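Local coordinates for hypothetical signal peptide protein (Sinorhizobium meliloti, PDB 3PJY) that is of unknown function, a DUF192-family protein with a predicted signal peptide that has tentatively been called a transcription regulator, at residues K7-L12 with T19-V24; G36-R41 with K64-P69; M72-S77 with A103-L108. All blocks are in the same frame, centred on the assembly; numbering follows the deposited sequence.

Overall arrangement
Contacts 1 and 3 belong to one mixed beta sheet, whereas contact 2 joins two loops nearer the surface. The centres of contacts 1 and 3 are about 13 Å apart, and the two meet where Leu-12, Leu-22 and Val-24 pack against Leu-73, Leu-106 and Leu-108. Contact 3, its centre about 5 Å from that of the chain, is the buried one and relies on apolar side chains beside its backbone bonds. Contact 1 is half core: its other face carries arginines and an aspartate to the second subunit. Contact 2, its centre about 17 Å from that of contact 3, depends on aromatic and cationic stacking and touches contact 3 where Leu-37 meets Glu-107.

Contact 1: K7-L12 with T19-V24; sequences KERVRL and THDLTV
Val-10 and Leu-22 form the middle pair of a beta hairpin, in which strands 6-13 and 19-27 run antiparallel within the large mixed sheet. Each gives its N-H to the other's carbonyl, and the bond from Leu-22 N to Val-10 O measures 2.9 Å. Glu-8 with Val-24 and Leu-12 with His-20 are the flanking hydrogen-bonded pairs.

The tightly packed side is the face of Val-10, Leu-12, Leu-22 and Val-24. Here Val-10 CG2 lies 3.9 Å from Val-24 CG1, the two valines crossing at about a right angle, while Leu-12 CD1 touches Leu-22 CD1 at 3.8 Å. Leu-116 and Leu-124 continue this apolar layer.

The opposite face is more polar and partly exposed, and it meets the second subunit. In the conformer described, Arg-9 bends at chi2 (-71°) and chi3 (-88°), and its guanidinium lies over Asp-21, with CB of the aspartate 3.3 Å from NH2. Its NH1 donates to Thr-23 OG1 at 3.0 Å, whereas the ion pair of NH2 with Asp-21 OD2 is long (3.8 Å), the oxygen well out of the guanidinium plane, so charge alone links them. The stronger partners are across the interface: Asp-46 of the second subunit for Arg-9, and His-47 of the second subunit for Asp-21.

Arg-11 instead extends from CG to NE and passes alongside Asp-21. An alanine here would probably leave Thr-19 OG1 without this N-H donor and without the packing of Arg-11 CD, 3.7 Å from that oxygen. Arg-11 NH1 meets Thr-19 OG1 at 3.0 Å, nearly in the guanidinium plane, with an N-H...O angle of 153°.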
loop_
_atom_site.group_PDB
_atom_site.type_symbol
_atom_site.label_atom_id
_atom_site.label_comp_id
_atom_site.label_asym_id
_atom_site.label_seq_id
_atom_site.Cartn_x
_atom_site.Cartn_y
_atom_site.Cartn_z
ATOM N N LYS B 7 13.791 2.445 -4.500
ATOM C CA LYS B 7 12.626 1.751 -3.976
ATOM C C LYS B 7 11.390 2.566 -4.280
ATOM O O LYS B 7 11.420 3.821 -4.264
ATOM C CB LYS B 7 12.750 1.507 -2.495
ATOM C CG LYS B 7 13.852 0.476 -2.208
ATOM C CD LYS B 7 14.067 0.231 -0.728
ATOM C CE LYS B 7 15.332 -0.595 -0.534
ATOM N NZ LYS B 7 15.552 -0.933 0.892
ATOM N N GLU B 8 10.246 1.909 -4.428
ATOM C CA GLU B 8 9.004 2.673 -4.498
ATOM C C GLU B 8 7.792 1.860 -4.074
ATOM O O GLU B 8 7.746 0.634 -4.269
ATOM C CB GLU B 8 8.760 3.208 -5.907
ATOM C CG GLU B 8 8.599 2.151 -6.971
ATOM C CD GLU B 8 8.289 2.741 -8.341
ATOM O OE1 GLU B 8 7.836 1.974 -9.228
ATOM O OE2 GLU B 8 8.511 3.965 -8.526
ATOM N N ARG B 9 6.791 2.592 -3.580
ATOM C CA ARG B 9 5.491 2.032 -3.294
ATOM C C ARG B 9 4.742 1.867 -4.607
ATOM O O ARG B 9 4.686 2.778 -5.445
ATOM C CB ARG B 9 4.746 2.908 -2.269
ATOM C CG ARG B 9 5.402 2.900 -0.907
ATOM C CD ARG B 9 5.202 1.542 -0.251
ATOM N NE ARG B 9 3.947 1.402 0.536
ATOM C CZ ARG B 9 3.614 0.259 1.121
ATOM N NH1 ARG B 9 4.397 -0.810 0.945
ATOM N NH2 ARG B 9 2.528 0.173 1.891
ATOM N N VAL B 10 4.224 0.663 -4.801
ATOM C CA VAL B 10 3.353 0.375 -5.920
ATOM C C VAL B 10 2.115 -0.315 -5.342
ATOM O O VAL B 10 2.076 -0.742 -4.176
ATOM C CB VAL B 10 4.030 -0.486 -6.983
ATOM C CG1 VAL B 10 5.237 0.254 -7.530
ATOM C CG2 VAL B 10 4.420 -1.863 -6.428
ATOM N N ARG B 11 1.116 -0.464 -6.183
ATOM C CA ARG B 11 -0.058 -1.201 -5.769
ATOM C C ARG B 11 -0.632 -2.030 -6.863
ATOM O O ARG B 11 -0.591 -1.661 -8.046
ATOM C CB ARG B 11 -1.109 -0.303 -5.216
ATOM C CG ARG B 11 -1.680 0.697 -6.156
ATOM C CD ARG B 11 -2.354 1.844 -5.352
ATOM N NE ARG B 11 -3.145 2.731 -6.234
ATOM C CZ ARG B 11 -4.485 2.730 -6.370
ATOM N NH1 ARG B 11 -5.279 1.910 -5.656
ATOM N NH2 ARG B 11 -5.064 3.587 -7.218
ATOM N N LEU B 12 -1.102 -3.188 -6.453
ATOM C CA LEU B 12 -1.867 -4.072 -7.323
ATOM C C LEU B 12 -3.337 -3.818 -7.107
ATOM O O LEU B 12 -3.780 -3.710 -5.963
ATOM C CB LEU B 12 -1.526 -5.539 -7.030
ATOM C CG LEU B 12 -0.161 -6.049 -7.425
ATOM C CD1 LEU B 12 0.195 -7.414 -6.803
ATOM C CD2 LEU B 12 -0.091 -6.149 -8.964
ATOM N N THR B 19 -7.279 -3.256 -3.502
ATOM C CA THR B 19 -5.978 -2.646 -3.695
ATOM C C THR B 19 -5.055 -3.211 -2.643
ATOM O O THR B 19 -5.458 -3.460 -1.511
ATOM C CB THR B 19 -6.070 -1.088 -3.619
ATOM O OG1 THR B 19 -4.797 -0.508 -3.996
ATOM C CG2 THR B 19 -6.485 -0.632 -2.286
ATOM N N HIS B 20 -3.808 -3.436 -3.043
ATOM C CA HIS B 20 -2.785 -3.918 -2.122
ATOM C C HIS B 20 -1.430 -3.306 -2.433
ATOM O O HIS B 20 -0.953 -3.401 -3.538
ATOM C CB HIS B 20 -2.660 -5.416 -2.156
ATOM C CG HIS B 20 -1.886 -5.965 -0.994
ATOM N ND1 HIS B 20 -2.491 -6.393 0.168
ATOM C CD2 HIS B 20 -0.550 -6.170 -0.831
ATOM C CE1 HIS B 20 -1.549 -6.815 1.004
ATOM N NE2 HIS B 20 -0.370 -6.705 0.407
ATOM N N ASP B 21 -0.819 -2.709 -1.430
ATOM C CA ASP B 21 0.452 -2.061 -1.592
ATOM C C ASP B 21 1.638 -2.988 -1.402
ATOM O O ASP B 21 1.616 -3.914 -0.552
ATOM C CB ASP B 21 0.604 -0.899 -0.596
ATOM C CG ASP B 21 -0.430 0.180 -0.789
ATOM O OD1 ASP B 21 -0.771 0.557 -1.930
ATOM O OD2 ASP B 21 -0.893 0.714 0.215
ATOM N N LEU B 22 2.668 -2.708 -2.188
ATOM C CA LEU B 22 3.941 -3.383 -2.140
ATOM C C LEU B 22 5.060 -2.369 -2.144
ATOM O O LEU B 22 4.913 -1.235 -2.655
ATOM C CB LEU B 22 4.150 -4.338 -3.344
ATOM C CG LEU B 22 3.061 -5.353 -3.642
ATOM C CD1 LEU B 22 3.199 -5.915 -5.088
ATOM C CD2 LEU B 22 3.092 -6.470 -2.600
ATOM N N THR B 23 6.215 -2.784 -1.638
ATOM C CA THR B 23 7.446 -1.996 -1.769
ATOM C C THR B 23 8.344 -2.799 -2.685
ATOM O O THR B 23 8.575 -3.982 -2.455
ATOM C CB THR B 23 8.149 -1.854 -0.451
ATOM O OG1 THR B 23 7.321 -1.103 0.436
ATOM C CG2 THR B 23 9.443 -1.080 -0.658
ATOM N N VAL B 24 8.795 -2.175 -3.750
ATOM C CA VAL B 24 9.639 -2.833 -4.718
ATOM C C VAL B 24 10.972 -2.144 -4.890
ATOM O O VAL B 24 11.061 -0.901 -4.836
ATOM C CB VAL B 24 8.968 -2.982 -6.090
ATOM C CG1 VAL B 24 7.700 -3.910 -5.918
ATOM C CG2 VAL B 24 8.566 -1.673 -6.720
#

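Contact 2: G36-R41 with K64-P69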
loop_
_atom_site.group_PDB
_atom_site.type_symbol
_atom_site.label_atom_id
_atom_site.label_comp_id
_atom_site.label_asym_id
_atom_site.label_seq_id
_atom_site.Cartn_x
_atom_site.Cartn_y
_atom_site.Cartn_z
ATOM N N GLY B 36 18.859 -9.813 -10.711
ATOM C CA GLY B 36 17.564 -10.083 -10.140
ATOM C C GLY B 36 17.654 -10.303 -8.629
ATOM O O GLY B 36 18.282 -9.533 -7.916
ATOM N N LEU B 37 17.005 -11.350 -8.148
ATOM C CA LEU B 37 16.983 -11.719 -6.741
ATOM C C LEU B 37 17.927 -12.905 -6.476
ATOM O O LEU B 37 17.784 -13.608 -5.457
ATOM C CB LEU B 37 15.543 -12.046 -6.328
ATOM C CG LEU B 37 14.617 -10.845 -6.369
ATOM C CD1 LEU B 37 13.138 -11.304 -6.226
ATOM C CD2 LEU B 37 14.937 -9.857 -5.201
HETATM N N MSE B 38 18.928 -13.059 -7.327
HETATM C CA MSE B 38 19.918 -14.119 -7.131
HETATM C C MSE B 38 20.499 -14.037 -5.744
HETATM O O MSE B 38 20.730 -12.949 -5.220
HETATM C CB MSE B 38 21.084 -14.008 -8.136
HETATM C CG MSE B 38 20.735 -14.374 -9.565
HETATM SE SE MSE B 38 22.332 -14.238 -10.616
HETATM C CE MSE B 38 21.604 -14.816 -12.329
ATOM N N TYR B 39 20.746 -15.207 -5.177
ATOM C CA TYR B 39 21.422 -15.394 -3.883
ATOM C C TYR B 39 20.680 -14.944 -2.641
ATOM O O TYR B 39 21.023 -15.405 -1.579
ATOM C CB TYR B 39 22.845 -14.819 -3.886
ATOM C CG TYR B 39 23.693 -15.445 -4.965
ATOM C CD1 TYR B 39 24.123 -16.737 -4.839
ATOM C CD2 TYR B 39 24.057 -14.734 -6.087
ATOM C CE1 TYR B 39 24.901 -17.330 -5.819
ATOM C CE2 TYR B 39 24.847 -15.336 -7.072
ATOM C CZ TYR B 39 25.243 -16.608 -6.927
ATOM O OH TYR B 39 26.010 -17.238 -7.882
ATOM N N ARG B 40 19.663 -14.093 -2.745
ATOM C CA ARG B 40 18.907 -13.673 -1.574
ATOM C C ARG B 40 18.256 -14.851 -0.906
ATOM O O ARG B 40 17.737 -15.772 -1.583
ATOM C CB ARG B 40 17.870 -12.655 -1.971
ATOM C CG ARG B 40 18.562 -11.419 -2.477
ATOM C CD ARG B 40 17.649 -10.300 -2.443
ATOM N NE ARG B 40 18.190 -9.166 -3.169
ATOM C CZ ARG B 40 17.556 -8.000 -3.193
ATOM N NH1 ARG B 40 16.428 -7.882 -2.530
ATOM N NH2 ARG B 40 18.072 -6.988 -3.864
ATOM N N ARG B 41 18.284 -14.855 0.422
ATOM C CA ARG B 41 17.713 -15.980 1.154
ATOM C C ARG B 41 16.335 -15.659 1.735
ATOM O O ARG B 41 15.569 -16.553 2.116
ATOM C CB ARG B 41 18.693 -16.465 2.236
ATOM C CG ARG B 41 20.126 -16.702 1.720
ATOM C CD ARG B 41 20.212 -17.703 0.541
ATOM N NE ARG B 41 21.408 -18.534 0.642
ATOM C CZ ARG B 41 22.552 -18.371 -0.023
ATOM N NH1 ARG B 41 23.521 -19.220 0.219
ATOM N NH2 ARG B 41 22.755 -17.379 -0.891
ATOM N N LYS B 64 18.096 -18.900 -12.405
ATOM C CA LYS B 64 19.500 -19.181 -12.170
ATOM C C LYS B 64 19.992 -18.444 -10.920
ATOM O O LYS B 64 19.724 -17.247 -10.729
ATOM C CB LYS B 64 20.325 -18.737 -13.354
ATOM C CG LYS B 64 21.779 -19.178 -13.213
ATOM C CD LYS B 64 22.609 -18.708 -14.347
ATOM C CE LYS B 64 24.003 -19.322 -14.246
ATOM N NZ LYS B 64 24.893 -18.560 -15.097
ATOM N N ASN B 65 20.618 -19.233 -10.055
ATOM C CA ASN B 65 21.167 -18.753 -8.774
ATOM C C ASN B 65 20.148 -18.149 -7.820
ATOM O O ASN B 65 20.517 -17.445 -6.854
ATOM C CB ASN B 65 22.307 -17.743 -8.995
ATOM C CG ASN B 65 23.476 -18.321 -9.760
ATOM O OD1 ASN B 65 23.784 -19.511 -9.623
ATOM N ND2 ASN B 65 24.118 -17.501 -10.573
ATOM N N THR B 66 18.860 -18.381 -8.078
ATOM C CA THR B 66 17.789 -17.792 -7.257
ATOM C C THR B 66 17.280 -18.855 -6.310
ATOM O O THR B 66 16.837 -19.946 -6.734
ATOM C CB THR B 66 16.674 -17.231 -8.119
ATOM O OG1 THR B 66 17.212 -16.192 -8.960
ATOM C CG2 THR B 66 15.580 -16.630 -7.289
ATOM N N TYR B 67 17.375 -18.572 -5.000
ATOM C CA TYR B 67 17.006 -19.492 -3.933
ATOM C C TYR B 67 15.536 -19.384 -3.511
ATOM O O TYR B 67 14.941 -20.363 -3.064
ATOM C CB TYR B 67 17.897 -19.253 -2.718
ATOM C CG TYR B 67 19.349 -19.678 -2.880
ATOM C CD1 TYR B 67 20.172 -19.030 -3.735
ATOM C CD2 TYR B 67 19.874 -20.762 -2.151
ATOM C CE1 TYR B 67 21.507 -19.414 -3.920
ATOM C CE2 TYR B 67 21.245 -21.133 -2.305
ATOM C CZ TYR B 67 22.025 -20.434 -3.205
ATOM O OH TYR B 67 23.348 -20.727 -3.428
ATOM N N LEU B 68 14.985 -18.175 -3.584
ATOM C CA LEU B 68 13.599 -17.913 -3.169
ATOM C C LEU B 68 12.682 -18.401 -4.288
ATOM O O LEU B 68 12.876 -18.002 -5.442
ATOM C CB LEU B 68 13.359 -16.399 -3.039
ATOM C CG LEU B 68 14.102 -15.677 -1.889
ATOM C CD1 LEU B 68 14.020 -14.160 -2.104
ATOM C CD2 LEU B 68 13.467 -16.099 -0.589
ATOM N N PRO B 69 11.660 -19.231 -3.965
ATOM C CA PRO B 69 10.647 -19.490 -4.972
ATOM C C PRO B 69 9.860 -18.196 -5.241
ATOM O O PRO B 69 9.583 -17.439 -4.299
ATOM C CB PRO B 69 9.766 -20.554 -4.339
ATOM C CG PRO B 69 9.981 -20.425 -2.917
ATOM C CD PRO B 69 11.362 -19.889 -2.685
HETATM O O HOH W 1 17.149 -15.953 -4.162
#
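Lys-64 begins this loop-to-loop contact by receiving Met-38, a selenomethionine, at the type II beta turn of Leu-37 to Arg-40: Lys-64 O lies 3.3 Å from Met-38 CG. Asn-65 follows and makes the direct backbone link, Asn-65 O accepting from Tyr-39 N at 2.8 Å. Its side chain runs beside that of Tyr-39, with CB over one face of the ring in a CH-pi contact and the amide plane only 21° from the ring plane. Thr-66 adds a lighter touch, its CG2 4.2 Å from Leu-37 O.

Tyr-67 then provides the broad aromatic surface. The guanidinium of Arg-41 lies flat on one face of it, planes 5° apart and centres 3.9 Å apart, a stacked cation-pi pair. In the conformer described, Arg-41 NH2 donates to a lone pair of Tyr-39 O at 2.7 Å; this bond lies in the guanidinium plane, while Tyr-67 meets its face. His-91 meets the same tyrosine ring edge-to-face.

Leu-68 closes the contact with CD2 3.5 Å from Arg-41 O. Beside it a water knits the loops together, donating to Leu-37 O and to Arg-40 O and accepting from Leu-68 N at 3.2 Å.

Contact 3: M72-S77 with A103-L108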
loop_
_atom_site.group_PDB
_atom_site.type_symbol
_atom_site.label_atom_id
_atom_site.label_comp_id
_atom_site.label_asym_id
_atom_site.label_seq_id
_atom_site.Cartn_x
_atom_site.Cartn_y
_atom_site.Cartn_z
HETATM N N MSE B 72 6.022 -14.646 -10.894
HETATM C CA MSE B 72 6.415 -13.679 -11.915
HETATM C C MSE B 72 5.195 -13.096 -12.592
HETATM O O MSE B 72 4.329 -13.857 -13.067
HETATM C CB MSE B 72 7.350 -14.312 -12.971
HETATM C CG MSE B 72 8.593 -14.805 -12.430
HETATM SE SE MSE B 72 9.561 -15.560 -13.927
HETATM C CE MSE B 72 11.213 -16.003 -12.960
ATOM N N LEU B 73 5.079 -11.774 -12.642
ATOM C CA LEU B 73 3.972 -11.106 -13.305
ATOM C C LEU B 73 4.562 -10.286 -14.470
ATOM O O LEU B 73 5.437 -9.469 -14.253
ATOM C CB LEU B 73 3.189 -10.192 -12.371
ATOM C CG LEU B 73 2.530 -10.812 -11.134
ATOM C CD1 LEU B 73 3.533 -11.236 -10.059
ATOM C CD2 LEU B 73 1.589 -9.782 -10.515
ATOM N N PHE B 74 4.090 -10.561 -15.683
ATOM C CA PHE B 74 4.532 -9.895 -16.924
ATOM C C PHE B 74 3.566 -8.787 -17.232
ATOM O O PHE B 74 2.378 -9.047 -17.369
ATOM C CB PHE B 74 4.557 -10.945 -18.021
ATOM C CG PHE B 74 5.633 -11.990 -17.815
ATOM C CD1 PHE B 74 6.919 -11.778 -18.293
ATOM C CD2 PHE B 74 5.369 -13.159 -17.176
ATOM C CE1 PHE B 74 7.902 -12.717 -18.119
ATOM C CE2 PHE B 74 6.368 -14.096 -16.977
ATOM C CZ PHE B 74 7.646 -13.856 -17.448
ATOM N N ILE B 75 4.048 -7.558 -17.309
ATOM C CA ILE B 75 3.230 -6.378 -17.209
ATOM C C ILE B 75 3.426 -5.437 -18.383
ATOM O O ILE B 75 4.565 -5.106 -18.743
ATOM C CB ILE B 75 3.495 -5.641 -15.858
ATOM C CG1 ILE B 75 3.131 -6.579 -14.666
ATOM C CG2 ILE B 75 2.732 -4.323 -15.761
ATOM C CD1 ILE B 75 3.627 -6.037 -13.311
ATOM N N ALA B 76 2.322 -4.976 -18.941
ATOM C CA ALA B 76 2.371 -4.037 -20.078
ATOM C C ALA B 76 2.760 -2.635 -19.621
ATOM O O ALA B 76 2.727 -2.325 -18.443
ATOM C CB ALA B 76 1.007 -4.028 -20.769
ATOM N N SER B 77 3.090 -1.740 -20.571
ATOM C CA SER B 77 3.457 -0.373 -20.188
ATOM C C SER B 77 2.379 0.410 -19.432
ATOM O O SER B 77 2.706 1.328 -18.661
ATOM C CB SER B 77 3.892 0.465 -21.424
ATOM O OG SER B 77 2.867 0.458 -22.352
ATOM N N ALA B 103 6.566 -4.523 -20.750
ATOM C CA ALA B 103 7.438 -3.433 -20.342
ATOM C C ALA B 103 8.101 -3.659 -18.983
ATOM O O ALA B 103 9.099 -3.032 -18.664
ATOM C CB ALA B 103 6.643 -2.115 -20.299
ATOM N N TYR B 104 7.501 -4.515 -18.158
ATOM C CA TYR B 104 7.963 -4.781 -16.791
ATOM C C TYR B 104 7.735 -6.222 -16.435
ATOM O O TYR B 104 6.833 -6.891 -16.988
ATOM C CB TYR B 104 7.222 -3.947 -15.755
ATOM C CG TYR B 104 7.204 -2.466 -15.970
ATOM C CD1 TYR B 104 6.167 -1.886 -16.695
ATOM C CD2 TYR B 104 8.173 -1.649 -15.419
ATOM C CE1 TYR B 104 6.101 -0.567 -16.888
ATOM C CE2 TYR B 104 8.117 -0.269 -15.619
ATOM C CZ TYR B 104 7.102 0.237 -16.389
ATOM O OH TYR B 104 7.014 1.588 -16.572
ATOM N N VAL B 105 8.506 -6.711 -15.477
ATOM C CA VAL B 105 8.204 -7.954 -14.781
ATOM C C VAL B 105 8.271 -7.641 -13.283
ATOM O O VAL B 105 9.199 -6.972 -12.812
ATOM C CB VAL B 105 9.139 -9.087 -15.130
ATOM C CG1 VAL B 105 9.035 -10.286 -14.170
ATOM C CG2 VAL B 105 8.890 -9.576 -16.594
ATOM N N LEU B 106 7.263 -8.098 -12.547
ATOM C CA LEU B 106 7.267 -8.026 -11.065
ATOM C C LEU B 106 7.538 -9.417 -10.525
ATOM O O LEU B 106 6.789 -10.354 -10.834
ATOM C CB LEU B 106 5.928 -7.467 -10.552
ATOM C CG LEU B 106 5.775 -7.348 -9.052
ATOM C CD1 LEU B 106 6.836 -6.471 -8.420
ATOM C CD2 LEU B 106 4.371 -6.839 -8.757
ATOM N N GLU B 107 8.593 -9.540 -9.719
ATOM C CA GLU B 107 8.844 -10.772 -8.991
ATOM C C GLU B 107 8.458 -10.615 -7.522
ATOM O O GLU B 107 8.862 -9.669 -6.861
ATOM C CB GLU B 107 10.293 -11.202 -9.087
ATOM C CG GLU B 107 10.654 -11.753 -10.431
ATOM C CD GLU B 107 12.080 -12.239 -10.556
ATOM O OE1 GLU B 107 12.964 -11.972 -9.730
ATOM O OE2 GLU B 107 12.345 -12.917 -11.572
ATOM N N LEU B 108 7.655 -11.544 -7.039
ATOM C CA LEU B 108 7.178 -11.583 -5.672
ATOM C C LEU B 108 7.469 -12.965 -5.080
ATOM O O LEU B 108 7.713 -13.934 -5.818
ATOM C CB LEU B 108 5.671 -11.361 -5.651
ATOM C CG LEU B 108 5.178 -10.018 -6.227
ATOM C CD1 LEU B 108 3.654 -10.025 -6.376
ATOM C CD2 LEU B 108 5.645 -8.894 -5.350
HETATM O O HOH W 2 5.058 2.462 -18.125
#
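Ile-75 O is gripped by two backbone donors, Ala-103 N at 2.9 Å and Tyr-104 N at 3.1 Å, while Ile-75 N returns a bond to Tyr-104 O. Farther along, Leu-73 and Leu-106 exchange a reciprocal pair of N-H...O bonds. At the loop end a water donates to Ser-77 O and lies 2.6 Å from Tyr-104 OH, near the plane of the ring, whose edge also faces Ala-76 O.

Outward from the backbone, the sheet presents two packed faces. On one, Ile-75 CD1 reaches Leu-106 CB at 3.9 Å, and Leu-73 CD1 meets Leu-108 CD1 as the two leucines cross. On the other, Phe-74 and Val-105 run side by side; Val-105 CG2, anti to the carbonyl carbon, comes within 3.4 Å of Phe-74 CD1. Met-72, a selenomethionine, extends alongside Glu-107, its CE 3.6 Å from Glu-107 OE2. Met-61 of strand 60-61 packs on this second face.

Strands 81-88 and 47-53 flank the pair, which places it inside the mixed sheet. The double claim of Ala-103 and Tyr-104 on Ile-75 marks a classic beta bulge, set where the chain turns a corner into an antiparallel strand pair.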